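Local coordinates for protein member of s1p family of ribosomal proteins (Pyrococcus furiosus, PDB 5YH1) that binds manganese and probably acts as a RecJ-like exonuclease on nucleic acids, this chain being the DHH-domain part of a longer protein, at residues I395-L400 and A429-E433; M382-F387 and L435-A439. One frame throughout, in Å; residues are numbered along the deposited sequence.

Interaction 1 of 2, residues I395-L400 and A429-E433; sequences ILAEKL and AFAKE
Two helices meet here, the axes of 395-399 and 429-433 coming within 10.7 Å with a signed crossing of 129°, so that they run obliquely antiparallel. The register sets Leu-396 against Ala-429 (CA to CA 6.9 Å) and Ile-395 against Glu-433 (8.7 Å). Ile-395 (m, t) brings CD1 to 3.6 Å from Glu-433 OE2, an apolar group against a carboxylate. Leu-396 reaches across: its CD2 lies 3.4 Å from Ala-429 CB, and its CD1 meets the edge of the Phe-430 ring, 4.0 Å from Phe-430 CD1. Lys-399 sends NZ to Glu-433 OE1 in a long salt bridge of 3.5 Å; Glu-433 (m, m) folds back to receive it, the same oxygen having its closer salt-bridge partner in Lys-436. Leu-400 (phi/psi -137/68), just past the helix end, sets CD1 4.1 Å from Ala-429 CB, so both leucines lie against this small residue. Phe-430 also touches Leu-389 and Ile-392 of helix 389-399 and Phe-326 of strand 325-330, the helices packing obliquely over the mixed sheet.

Interaction 2 of 2, residues M382-F387 and L435-A439; sequences MAKYNF and LKLKA
One apolar knob dominates this contact: Leu-437 (m, t), pointing at the turn 382-387, fills a hollow lined by three of its residues. Its CD1 lies 4.1 Å from CE of Met-382 (selenomethionine) and 4.0 Å from CD1 at the edge of the Phe-387 ring, while its CB meets Tyr-385 CB at 4.2 Å. Two overlapping type I turns, closed by the hydrogen bonds Tyr-385 N to Met-382 O (2.9 Å) and Asn-386 N to Ala-383 O (3.0 Å), shape the hollow; Asn-386 is left-handed. Leu-437 and Lys-438 are extended, and Ala-439 comes beside Tyr-385 (CA to CA 4.3 Å). No direct hydrogen bond joins the segments. Water 1 bridges Tyr-385 O and Lys-438 N by hydrogen bonds (2.7 Å each), water 2 Asn-386 ND2 and Lys-438 O (2.5 Å each). Tyr-385 OH hydrogen-bonds to Asn-322 O, and Asn-322 ND2 to Leu-437 O. The last modelled residues of the chain thus pack against the connection between strand 373-378 and helix 389-399.

Both contacts lie in the domain built on the mixed sheet, away from the manganese site, with centres about 15 Å apart. They join the same two parts of the chain: turn 382-387 leads into helix 389-399, and the tail 435-439 continues from helix 423-435. Interaction 1 therefore pairs the helices, and interaction 2 pairs the turn before one with the tail after the other. Each combines buried apolar groups with polar contacts, but these differ. A salt bridge from exposed Lys-399 to buried Glu-433 flanks the first, whereas bridging waters and CA-H...O contacts border the more exposed second.

Interaction 1 of 2, residues I395-L400 and A429-E433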
loop_
_atom_site.group_PDB
_atom_site.type_symbol
_atom_site.label_atom_id
_atom_site.label_comp_id
_atom_site.label_asym_id
_atom_site.label_seq_id
_atom_site.Cartn_x
_atom_site.Cartn_y
_atom_site.Cartn_z
ATOM N N ILE A 395 29.968 12.956 -15.364
ATOM C CA ILE A 395 30.970 13.869 -14.810
ATOM C C ILE A 395 30.798 14.000 -13.285
ATOM O O ILE A 395 31.772 13.909 -12.539
ATOM C CB ILE A 395 30.934 15.259 -15.490
ATOM C CG1 ILE A 395 31.488 15.169 -16.921
ATOM C CG2 ILE A 395 31.743 16.282 -14.703
ATOM C CD1 ILE A 395 31.244 16.412 -17.760
ATOM N N LEU A 396 29.566 14.205 -12.823
ATOM C CA LEU A 396 29.330 14.411 -11.391
ATOM C C LEU A 396 29.729 13.170 -10.575
ATOM O O LEU A 396 30.358 13.300 -9.533
ATOM C CB LEU A 396 27.871 14.809 -11.118
ATOM C CG LEU A 396 27.421 16.178 -11.667
ATOM C CD1 LEU A 396 25.938 16.403 -11.411
ATOM C CD2 LEU A 396 28.223 17.330 -11.086
ATOM N N ALA A 397 29.378 11.985 -11.069
ATOM C CA ALA A 397 29.713 10.725 -10.405
ATOM C C ALA A 397 31.223 10.543 -10.242
ATOM O O ALA A 397 31.686 10.096 -9.190
ATOM C CB ALA A 397 29.120 9.547 -11.166
ATOM N N GLU A 398 31.981 10.916 -11.273
ATOM C CA GLU A 398 33.437 10.824 -11.238
ATOM C C GLU A 398 34.062 11.855 -10.298
ATOM O O GLU A 398 35.027 11.538 -9.608
ATOM C CB GLU A 398 34.026 10.958 -12.653
ATOM C CG GLU A 398 35.549 11.107 -12.698
ATOM C CD GLU A 398 36.113 11.133 -14.116
ATOM O OE1 GLU A 398 37.166 11.783 -14.322
ATOM O OE2 GLU A 398 35.515 10.506 -15.027
ATOM N N LYS A 399 33.535 13.081 -10.281
ATOM C CA LYS A 399 34.046 14.125 -9.381
ATOM C C LYS A 399 33.671 13.885 -7.920
ATOM O O LYS A 399 34.327 14.405 -7.034
ATOM C CB LYS A 399 33.506 15.507 -9.750
ATOM C CG LYS A 399 34.089 16.127 -11.000
ATOM C CD LYS A 399 33.829 17.631 -11.018
ATOM C CE LYS A 399 34.739 18.348 -12.011
ATOM N NZ LYS A 399 34.384 18.027 -13.420
ATOM N N LEU A 400 32.588 13.151 -7.679
ATOM C CA LEU A 400 32.029 12.989 -6.328
ATOM C C LEU A 400 31.646 11.532 -6.135
ATOM O O LEU A 400 30.459 11.202 -6.053
ATOM C CB LEU A 400 30.796 13.887 -6.144
ATOM C CG LEU A 400 30.994 15.377 -6.419
ATOM C CD1 LEU A 400 29.658 16.110 -6.476
ATOM C CD2 LEU A 400 31.896 16.000 -5.369
ATOM N N ALA A 429 28.156 21.454 -8.012
ATOM C CA ALA A 429 28.937 20.898 -9.118
ATOM C C ALA A 429 28.099 20.850 -10.393
ATOM O O ALA A 429 28.617 21.045 -11.492
ATOM C CB ALA A 429 29.455 19.510 -8.780
ATOM N N PHE A 430 26.808 20.566 -10.253
ATOM C CA PHE A 430 25.911 20.612 -11.397
ATOM C C PHE A 430 25.879 22.029 -11.979
ATOM O O PHE A 430 25.953 22.205 -13.191
ATOM C CB PHE A 430 24.503 20.172 -11.021
ATOM C CG PHE A 430 23.540 20.198 -12.175
ATOM C CD1 PHE A 430 23.417 19.109 -13.013
ATOM C CD2 PHE A 430 22.772 21.326 -12.430
ATOM C CE1 PHE A 430 22.539 19.139 -14.085
ATOM C CE2 PHE A 430 21.892 21.354 -13.493
ATOM C CZ PHE A 430 21.777 20.265 -14.325
ATOM N N ALA A 431 25.781 23.028 -11.111
ATOM C CA ALA A 431 25.705 24.418 -11.560
ATOM C C ALA A 431 26.999 24.860 -12.267
ATOM O O ALA A 431 26.949 25.628 -13.229
ATOM C CB ALA A 431 25.378 25.332 -10.396
ATOM N N LYS A 432 28.148 24.362 -11.806
ATOM C CA LYS A 432 29.431 24.715 -12.419
ATOM C C LYS A 432 29.525 24.137 -13.819
ATOM O O LYS A 432 30.057 24.783 -14.719
ATOM C CB LYS A 432 30.623 24.235 -11.580
ATOM N N GLU A 433 29.009 22.925 -14.007
ATOM C CA GLU A 433 28.990 22.317 -15.330
ATOM C C GLU A 433 28.121 23.110 -16.315
ATOM O O GLU A 433 28.430 23.159 -17.510
ATOM C CB GLU A 433 28.500 20.870 -15.265
ATOM C CG GLU A 433 29.460 19.927 -14.554
ATOM C CD GLU A 433 30.871 19.964 -15.129
ATOM O OE1 GLU A 433 31.816 20.221 -14.357
ATOM O OE2 GLU A 433 31.030 19.755 -16.353
#

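Interaction 2 of 2, residues M382-F387 and L435-A439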
loop_
_atom_site.group_PDB
_atom_site.type_symbol
_atom_site.label_atom_id
_atom_site.label_comp_id
_atom_site.label_asym_id
_atom_site.label_seq_id
_atom_site.Cartn_x
_atom_site.Cartn_y
_atom_site.Cartn_z
HETATM N N MSE A 382 18.604 24.983 -25.229
HETATM C CA MSE A 382 19.807 24.442 -24.580
HETATM C C MSE A 382 20.640 23.612 -25.545
HETATM O O MSE A 382 21.838 23.423 -25.336
HETATM C CB MSE A 382 19.426 23.597 -23.360
HETATM C CG MSE A 382 18.660 24.364 -22.284
HETATM SE SE MSE A 382 19.857 25.646 -21.419
HETATM C CE MSE A 382 21.270 24.398 -20.811
ATOM N N ALA A 383 20.029 23.105 -26.612
ATOM C CA ALA A 383 20.787 22.389 -27.646
ATOM C C ALA A 383 21.936 23.246 -28.220
ATOM O O ALA A 383 22.987 22.721 -28.549
ATOM C CB ALA A 383 19.862 21.926 -28.761
ATOM N N LYS A 384 21.737 24.562 -28.293
ATOM C CA LYS A 384 22.763 25.499 -28.771
ATOM C C LYS A 384 24.025 25.513 -27.906
ATOM O O LYS A 384 25.049 26.072 -28.305
ATOM C CB LYS A 384 22.187 26.922 -28.857
ATOM C CG LYS A 384 21.041 27.057 -29.858
ATOM C CD LYS A 384 20.574 28.500 -30.017
ATOM C CE LYS A 384 19.443 28.902 -29.064
ATOM N NZ LYS A 384 18.196 29.311 -29.782
ATOM N N TYR A 385 23.943 24.921 -26.718
ATOM C CA TYR A 385 25.070 24.858 -25.805
ATOM C C TYR A 385 25.568 23.424 -25.608
ATOM O O TYR A 385 26.407 23.177 -24.744
ATOM C CB TYR A 385 24.663 25.451 -24.460
ATOM C CG TYR A 385 24.382 26.927 -24.499
ATOM C CD1 TYR A 385 23.134 27.413 -24.904
ATOM C CD2 TYR A 385 25.352 27.843 -24.130
ATOM C CE1 TYR A 385 22.869 28.773 -24.932
ATOM C CE2 TYR A 385 25.091 29.202 -24.149
ATOM C CZ TYR A 385 23.848 29.659 -24.553
ATOM O OH TYR A 385 23.591 31.002 -24.589
ATOM N N ASN A 386 25.050 22.493 -26.408
ATOM C CA ASN A 386 25.369 21.066 -26.277
ATOM C C ASN A 386 25.145 20.517 -24.864
ATOM O O ASN A 386 25.959 19.765 -24.328
ATOM C CB ASN A 386 26.794 20.781 -26.773
ATOM C CG ASN A 386 26.894 20.852 -28.283
ATOM O OD1 ASN A 386 26.522 19.906 -28.981
ATOM N ND2 ASN A 386 27.366 21.985 -28.799
ATOM N N PHE A 387 24.028 20.909 -24.264
ATOM C CA PHE A 387 23.656 20.395 -22.964
ATOM C C PHE A 387 23.328 18.911 -23.097
ATOM O O PHE A 387 22.533 18.523 -23.938
ATOM C CB PHE A 387 22.447 21.146 -22.410
ATOM C CG PHE A 387 21.922 20.562 -21.138
ATOM C CD1 PHE A 387 22.509 20.884 -19.928
ATOM C CD2 PHE A 387 20.873 19.656 -21.154
ATOM C CE1 PHE A 387 22.040 20.330 -18.741
ATOM C CE2 PHE A 387 20.402 19.101 -19.973
ATOM C CZ PHE A 387 20.990 19.438 -18.770
ATOM N N LEU A 435 27.421 26.507 -16.000
ATOM C CA LEU A 435 28.228 27.720 -16.233
ATOM C C LEU A 435 29.297 27.542 -17.317
ATOM O O LEU A 435 29.539 28.451 -18.092
ATOM C CB LEU A 435 28.939 28.167 -14.955
ATOM C CG LEU A 435 28.162 29.092 -14.021
ATOM C CD1 LEU A 435 28.764 29.043 -12.621
ATOM C CD2 LEU A 435 28.153 30.516 -14.556
ATOM N N LYS A 436 29.929 26.372 -17.346
ATOM C CA LYS A 436 31.036 26.090 -18.261
ATOM C C LYS A 436 30.605 25.742 -19.685
ATOM O O LYS A 436 31.447 25.642 -20.574
ATOM C CB LYS A 436 31.898 24.944 -17.704
ATOM C CG LYS A 436 32.709 25.336 -16.477
ATOM C CD LYS A 436 33.143 24.135 -15.644
ATOM C CE LYS A 436 33.827 23.055 -16.466
ATOM N NZ LYS A 436 34.097 21.852 -15.629
ATOM N N LEU A 437 29.310 25.539 -19.909
ATOM C CA LEU A 437 28.825 25.216 -21.247
ATOM C C LEU A 437 29.151 26.369 -22.197
ATOM O O LEU A 437 29.148 27.536 -21.804
ATOM C CB LEU A 437 27.323 24.944 -21.245
ATOM C CG LEU A 437 26.816 23.743 -20.444
ATOM C CD1 LEU A 437 25.297 23.756 -20.373
ATOM C CD2 LEU A 437 27.315 22.434 -21.032
ATOM N N LYS A 438 29.457 26.028 -23.440
ATOM C CA LYS A 438 29.809 27.021 -24.452
ATOM C C LYS A 438 28.876 26.886 -25.645
ATOM O O LYS A 438 28.515 25.778 -26.027
ATOM C CB LYS A 438 31.270 26.835 -24.870
ATOM C CG LYS A 438 32.248 27.599 -23.986
ATOM C CD LYS A 438 33.495 26.795 -23.640
ATOM C CE LYS A 438 34.325 26.437 -24.862
ATOM N NZ LYS A 438 35.496 25.592 -24.481
ATOM N N ALA A 439 28.491 28.017 -26.228
ATOM C CA ALA A 439 27.538 28.038 -27.350
ATOM C C ALA A 439 27.995 27.184 -28.529
ATOM O O ALA A 439 29.157 27.236 -28.893
ATOM C CB ALA A 439 27.312 29.467 -27.814
HETATM O O HOH W 1 28.973 23.470 -24.103
HETATM O O HOH W 2 28.578 23.796 -27.585
#